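Long-range contact in sortase SrtE1 (Streptomyces coelicolor, PDB 5CUW), which anchors surface proteins to the cell wall as a transpeptidase, cleaving sorting signals of the Leu-Ala-x-Thr-Gly and Leu-Pro-x-Thr-Gly type: residues Ala41-Ile54 and Tyr104-Thr118. Sequence-based numbering, arbitrary orientation.
Sequences ALLHIPKLDVVVPI and YINKLEPGDPIVVET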
loop_
_atom_site.group_PDB
_atom_site.type_symbol
_atom_site.label_atom_id
_atom_site.label_comp_id
_atom_site.label_asym_id
_atom_site.label_seq_id
_atom_site.Cartn_x
_atom_site.Cartn_y
_atom_site.Cartn_z
ATOM N N ALA A 41 -1.130 -12.088 -0.906
ATOM C CA ALA A 41 0.037 -11.622 -1.623
ATOM C C ALA A 41 1.122 -11.221 -0.644
ATOM O O ALA A 41 0.903 -11.253 0.565
ATOM C CB ALA A 41 -0.327 -10.451 -2.530
ATOM N N LEU A 42 2.288 -10.862 -1.175
ATOM C CA LEU A 42 3.399 -10.349 -0.365
ATOM C C LEU A 42 3.783 -8.948 -0.846
ATOM O O LEU A 42 3.918 -8.718 -2.048
ATOM C CB LEU A 42 4.615 -11.273 -0.440
ATOM C CG LEU A 42 4.765 -12.408 0.578
ATOM C CD1 LEU A 42 6.001 -13.227 0.249
ATOM C CD2 LEU A 42 4.859 -11.861 2.000
ATOM N N LEU A 43 3.955 -8.018 0.090
ATOM C CA LEU A 43 4.432 -6.677 -0.245
ATOM C C LEU A 43 5.925 -6.547 0.083
ATOM O O LEU A 43 6.337 -6.863 1.199
ATOM C CB LEU A 43 3.648 -5.621 0.512
ATOM C CG LEU A 43 3.982 -4.164 0.170
ATOM C CD1 LEU A 43 3.412 -3.809 -1.199
ATOM C CD2 LEU A 43 3.441 -3.219 1.240
ATOM N N HIS A 44 6.721 -6.092 -0.885
ATOM C CA HIS A 44 8.155 -5.898 -0.686
ATOM C C HIS A 44 8.491 -4.421 -0.821
ATOM O O HIS A 44 8.108 -3.791 -1.797
ATOM C CB HIS A 44 8.996 -6.681 -1.703
ATOM C CG HIS A 44 8.720 -8.153 -1.741
ATOM N ND1 HIS A 44 9.582 -9.086 -1.204
ATOM C CD2 HIS A 44 7.698 -8.857 -2.285
ATOM C CE1 HIS A 44 9.095 -10.298 -1.402
ATOM N NE2 HIS A 44 7.952 -10.187 -2.053
ATOM N N ILE A 45 9.218 -3.874 0.144
ATOM C CA ILE A 45 9.765 -2.525 -0.003
ATOM C C ILE A 45 11.239 -2.617 0.361
ATOM O O ILE A 45 11.610 -2.452 1.526
ATOM C CB ILE A 45 9.039 -1.484 0.881
ATOM C CG1 ILE A 45 7.523 -1.692 0.822
ATOM C CG2 ILE A 45 9.369 -0.053 0.438
ATOM C CD1 ILE A 45 6.752 -0.727 1.678
ATOM N N PRO A 46 12.083 -2.903 -0.645
ATOM C CA PRO A 46 13.517 -3.172 -0.482
ATOM C C PRO A 46 14.271 -2.079 0.269
ATOM O O PRO A 46 15.171 -2.404 1.032
ATOM C CB PRO A 46 14.014 -3.278 -1.928
ATOM C CG PRO A 46 12.836 -3.792 -2.671
ATOM C CD PRO A 46 11.643 -3.121 -2.035
ATOM N N LYS A 47 13.926 -0.816 0.066
ATOM C CA LYS A 47 14.657 0.251 0.747
ATOM C C LYS A 47 14.456 0.183 2.256
ATOM O O LYS A 47 15.344 0.560 3.029
ATOM C CB LYS A 47 14.225 1.626 0.233
ATOM C CG LYS A 47 15.053 2.785 0.790
ATOM C CD LYS A 47 14.553 4.096 0.221
ATOM C CE LYS A 47 15.429 5.270 0.596
ATOM N NZ LYS A 47 14.828 6.534 0.079
ATOM N N LEU A 48 13.285 -0.298 2.665
ATOM C CA LEU A 48 12.901 -0.325 4.070
ATOM C C LEU A 48 13.111 -1.704 4.716
ATOM O O LEU A 48 12.780 -1.894 5.883
ATOM C CB LEU A 48 11.432 0.103 4.212
ATOM C CG LEU A 48 10.996 1.355 3.442
ATOM C CD1 LEU A 48 9.553 1.738 3.770
ATOM C CD2 LEU A 48 11.929 2.518 3.713
ATOM N N ASP A 49 13.651 -2.659 3.956
ATOM C CA ASP A 49 13.829 -4.036 4.426
ATOM C C ASP A 49 12.512 -4.624 4.918
ATOM O O ASP A 49 12.444 -5.279 5.956
ATOM C CB ASP A 49 14.884 -4.088 5.521
ATOM C CG ASP A 49 16.257 -3.690 5.006
ATOM O OD1 ASP A 49 16.617 -4.140 3.895
ATOM O OD2 ASP A 49 16.960 -2.917 5.692
ATOM N N VAL A 50 11.463 -4.371 4.151
ATOM C CA VAL A 50 10.122 -4.821 4.490
ATOM C C VAL A 50 9.669 -5.938 3.546
ATOM O O VAL A 50 9.714 -5.788 2.328
ATOM C CB VAL A 50 9.108 -3.650 4.436
ATOM C CG1 VAL A 50 7.675 -4.170 4.313
ATOM C CG2 VAL A 50 9.255 -2.766 5.660
ATOM N N VAL A 51 9.267 -7.062 4.126
ATOM C CA VAL A 51 8.521 -8.093 3.401
ATOM C C VAL A 51 7.352 -8.491 4.295
ATOM O O VAL A 51 7.553 -8.885 5.446
ATOM C CB VAL A 51 9.371 -9.323 3.055
ATOM C CG1 VAL A 51 8.515 -10.360 2.301
ATOM C CG2 VAL A 51 10.563 -8.924 2.219
ATOM N N VAL A 52 6.129 -8.370 3.783
ATOM C CA VAL A 52 4.971 -8.493 4.654
ATOM C C VAL A 52 3.740 -8.931 3.872
ATOM O O VAL A 52 3.497 -8.461 2.761
ATOM C CB VAL A 52 4.695 -7.170 5.389
ATOM C CG1 VAL A 52 4.387 -6.020 4.395
ATOM C CG2 VAL A 52 3.578 -7.339 6.412
ATOM N N PRO A 53 2.965 -9.854 4.448
ATOM C CA PRO A 53 1.821 -10.371 3.695
ATOM C C PRO A 53 0.704 -9.342 3.616
ATOM O O PRO A 53 0.543 -8.531 4.536
ATOM C CB PRO A 53 1.388 -11.605 4.500
ATOM C CG PRO A 53 2.559 -11.893 5.462
ATOM C CD PRO A 53 3.143 -10.545 5.737
ATOM N N ILE A 54 -0.043 -9.371 2.518
ATOM C CA ILE A 54 -1.254 -8.568 2.364
ATOM C C ILE A 54 -2.470 -9.460 2.555
ATOM O O ILE A 54 -2.539 -10.544 1.974
ATOM C CB ILE A 54 -1.343 -7.894 0.967
ATOM C CG1 ILE A 54 -0.054 -7.140 0.624
ATOM C CG2 ILE A 54 -2.574 -6.970 0.884
ATOM C CD1 ILE A 54 -0.084 -6.516 -0.770
ATOM N N TYR A 104 8.528 3.423 8.433
ATOM C CA TYR A 104 9.409 4.377 7.743
ATOM C C TYR A 104 9.028 4.655 6.282
ATOM O O TYR A 104 9.899 4.952 5.462
ATOM C CB TYR A 104 10.849 3.890 7.801
ATOM C CG TYR A 104 11.390 3.794 9.213
ATOM C CD1 TYR A 104 11.714 4.938 9.935
ATOM C CD2 TYR A 104 11.556 2.561 9.826
ATOM C CE1 TYR A 104 12.210 4.850 11.232
ATOM C CE2 TYR A 104 12.044 2.460 11.119
ATOM C CZ TYR A 104 12.368 3.605 11.814
ATOM O OH TYR A 104 12.847 3.488 13.093
ATOM N N ILE A 105 7.744 4.571 5.942
ATOM C CA ILE A 105 7.369 4.841 4.554
ATOM C C ILE A 105 7.583 6.317 4.210
ATOM O O ILE A 105 7.613 6.674 3.042
ATOM C CB ILE A 105 5.899 4.424 4.221
ATOM C CG1 ILE A 105 4.865 5.239 5.006
ATOM C CG2 ILE A 105 5.711 2.914 4.435
ATOM C CD1 ILE A 105 3.386 5.001 4.517
ATOM N N ASN A 106 7.789 7.169 5.216
ATOM C CA ASN A 106 8.109 8.561 4.931
ATOM C C ASN A 106 9.563 8.736 4.511
ATOM O O ASN A 106 9.989 9.849 4.233
ATOM C CB ASN A 106 7.807 9.457 6.135
ATOM C CG ASN A 106 8.592 9.071 7.371
ATOM O OD1 ASN A 106 9.004 7.921 7.536
ATOM N ND2 ASN A 106 8.790 10.032 8.260
ATOM N N LYS A 107 10.318 7.640 4.449
ATOM C CA LYS A 107 11.702 7.718 3.981
ATOM C C LYS A 107 11.807 7.328 2.506
ATOM O O LYS A 107 12.881 7.385 1.903
ATOM C CB LYS A 107 12.611 6.840 4.834
ATOM C CG LYS A 107 12.757 7.332 6.264
ATOM C CD LYS A 107 13.201 8.790 6.297
ATOM C CE LYS A 107 13.397 9.295 7.725
ATOM N NZ LYS A 107 13.537 10.785 7.783
ATOM N N LEU A 108 10.682 6.943 1.923
ATOM C CA LEU A 108 10.627 6.680 0.492
ATOM C C LEU A 108 10.793 7.967 -0.318
ATOM O O LEU A 108 10.248 9.005 0.041
ATOM C CB LEU A 108 9.309 6.009 0.137
ATOM C CG LEU A 108 9.223 4.596 0.709
ATOM C CD1 LEU A 108 7.905 3.931 0.353
ATOM C CD2 LEU A 108 10.408 3.783 0.212
ATOM N N GLU A 109 11.539 7.870 -1.414
ATOM C CA GLU A 109 11.779 8.982 -2.321
ATOM C C GLU A 109 11.286 8.600 -3.707
ATOM O O GLU A 109 11.206 7.417 -4.018
ATOM C CB GLU A 109 13.266 9.324 -2.358
ATOM C CG GLU A 109 13.788 9.852 -1.039
ATOM C CD GLU A 109 15.283 10.090 -1.060
ATOM O OE1 GLU A 109 15.981 9.451 -1.878
ATOM O OE2 GLU A 109 15.756 10.917 -0.254
ATOM N N PRO A 110 10.960 9.598 -4.547
ATOM C CA PRO A 110 10.444 9.306 -5.888
ATOM C C PRO A 110 11.317 8.322 -6.656
ATOM O O PRO A 110 12.512 8.537 -6.793
ATOM C CB PRO A 110 10.444 10.681 -6.558
ATOM C CG PRO A 110 10.166 11.613 -5.435
ATOM C CD PRO A 110 10.963 11.045 -4.273
ATOM N N GLY A 111 10.721 7.243 -7.145
ATOM C CA GLY A 111 11.480 6.239 -7.861
ATOM C C GLY A 111 11.759 4.977 -7.062
ATOM O O GLY A 111 12.089 3.941 -7.647
ATOM N N ASP A 112 11.628 5.047 -5.737
ATOM C CA ASP A 112 11.864 3.867 -4.894
ATOM C C ASP A 112 10.799 2.805 -5.140
ATOM O O ASP A 112 9.600 3.072 -5.057
ATOM C CB ASP A 112 11.895 4.232 -3.408
ATOM C CG ASP A 112 13.124 5.044 -3.028
ATOM O OD1 ASP A 112 14.115 5.033 -3.786
ATOM O OD2 ASP A 112 13.099 5.691 -1.962
ATOM N N PRO A 113 11.236 1.584 -5.451
ATOM C CA PRO A 113 10.287 0.512 -5.796
ATOM C C PRO A 113 9.488 -0.053 -4.627
ATOM O O PRO A 113 9.980 -0.182 -3.499
ATOM C CB PRO A 113 11.191 -0.570 -6.384
ATOM C CG PRO A 113 12.536 -0.309 -5.775
ATOM C CD PRO A 113 12.636 1.184 -5.651
ATOM N N ILE A 114 8.240 -0.396 -4.934
ATOM C CA ILE A 114 7.320 -1.062 -4.028
ATOM C C ILE A 114 6.743 -2.223 -4.811
ATOM O O ILE A 114 6.114 -2.015 -5.846
ATOM C CB ILE A 114 6.192 -0.118 -3.558
ATOM C CG1 ILE A 114 6.775 1.060 -2.776
ATOM C CG2 ILE A 114 5.159 -0.864 -2.737
ATOM C CD1 ILE A 114 6.046 2.374 -3.035
ATOM N N VAL A 115 6.970 -3.449 -4.351
ATOM C CA VAL A 115 6.599 -4.600 -5.162
ATOM C C VAL A 115 5.503 -5.454 -4.526
ATOM O O VAL A 115 5.628 -5.915 -3.386
ATOM C CB VAL A 115 7.826 -5.494 -5.442
ATOM C CG1 VAL A 115 7.428 -6.707 -6.289
ATOM C CG2 VAL A 115 8.939 -4.683 -6.124
ATOM N N VAL A 116 4.445 -5.700 -5.292
ATOM C CA VAL A 116 3.402 -6.627 -4.870
ATOM C C VAL A 116 3.578 -7.953 -5.586
ATOM O O VAL A 116 3.469 -8.018 -6.810
ATOM C CB VAL A 116 1.984 -6.092 -5.167
ATOM C CG1 VAL A 116 0.952 -7.134 -4.778
ATOM C CG2 VAL A 116 1.726 -4.772 -4.427
ATOM N N GLU A 117 3.846 -9.007 -4.821
ATOM C CA GLU A 117 4.007 -10.347 -5.371
ATOM C C GLU A 117 2.752 -11.192 -5.160
ATOM O O GLU A 117 2.325 -11.419 -4.025
ATOM C CB GLU A 117 5.206 -11.045 -4.728
ATOM C CG GLU A 117 5.312 -12.526 -5.069
ATOM C CD GLU A 117 6.497 -13.215 -4.405
ATOM O OE1 GLU A 117 7.088 -12.644 -3.459
ATOM O OE2 GLU A 117 6.840 -14.336 -4.836
ATOM N N THR A 118 2.165 -11.662 -6.254
ATOM C CA THR A 118 1.005 -12.544 -6.176
ATOM C C THR A 118 1.403 -13.936 -6.638
ATOM O O THR A 118 2.570 -14.172 -6.952
ATOM C CB THR A 118 -0.159 -12.029 -7.029
ATOM O OG1 THR A 118 0.178 -12.126 -8.415
ATOM C CG2 THR A 118 -0.462 -10.588 -6.692
HETATM O O HOH W 1 12.230 0.210 -2.193
#
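Antiparallel strand pairing, Leu42–His44 against Val115–Glu117, joins the two segments, and beyond it the turn after strand 41-45 docks on the loop leading into strand 113-117. The axes of strands 41-45 and 113-117 approach to 4.7 Å at 164°, consistent with antiparallel pairing; Leu42 and Glu117, and His44 and Val115, are hydrogen-bonded pairs with two backbone bonds each. On one face His44 NE2 donates to Glu117 OE1 at 3.0 Å, a slightly bent bond (149°) with the oxygen tilted from the ring plane; Glu117 CG lies anti to the backbone N and the extended chain brings the carboxylate up to the NE2 edge of the ring, the two planes 32° apart, while its OE2 is salt-bridged to Arg185. The opposite face is apolar: Leu43 CD1 sits 3.8 Å from both Ile114 CG2 and Val116 CG2. In the sortase beta-barrel this pairing links the first strand to 113-117, and the buried Val116 also touches Phe89 of strand 87-92. Past the strands, a water bridges Lys47 N and Pro113 O. From the fully extended Lys47, NZ forms a salt bridge with Asp112 OD2 at 2.8 Å, meeting it on the syn side, and also donates to Lys107 O. The same OD2 takes Glu109 N from above the carboxylate plane, across the type II turn Glu109–Asp112. An alanine at Asp112 would remove this shared acceptor, probably costing Lys47 its close salt bridge and leaving Glu109 N without its carboxylate partner. Next to the lysine chain, Leu48 CD2 and Ile45 CG2 each approach Leu108 CD2 to 4.0 Å.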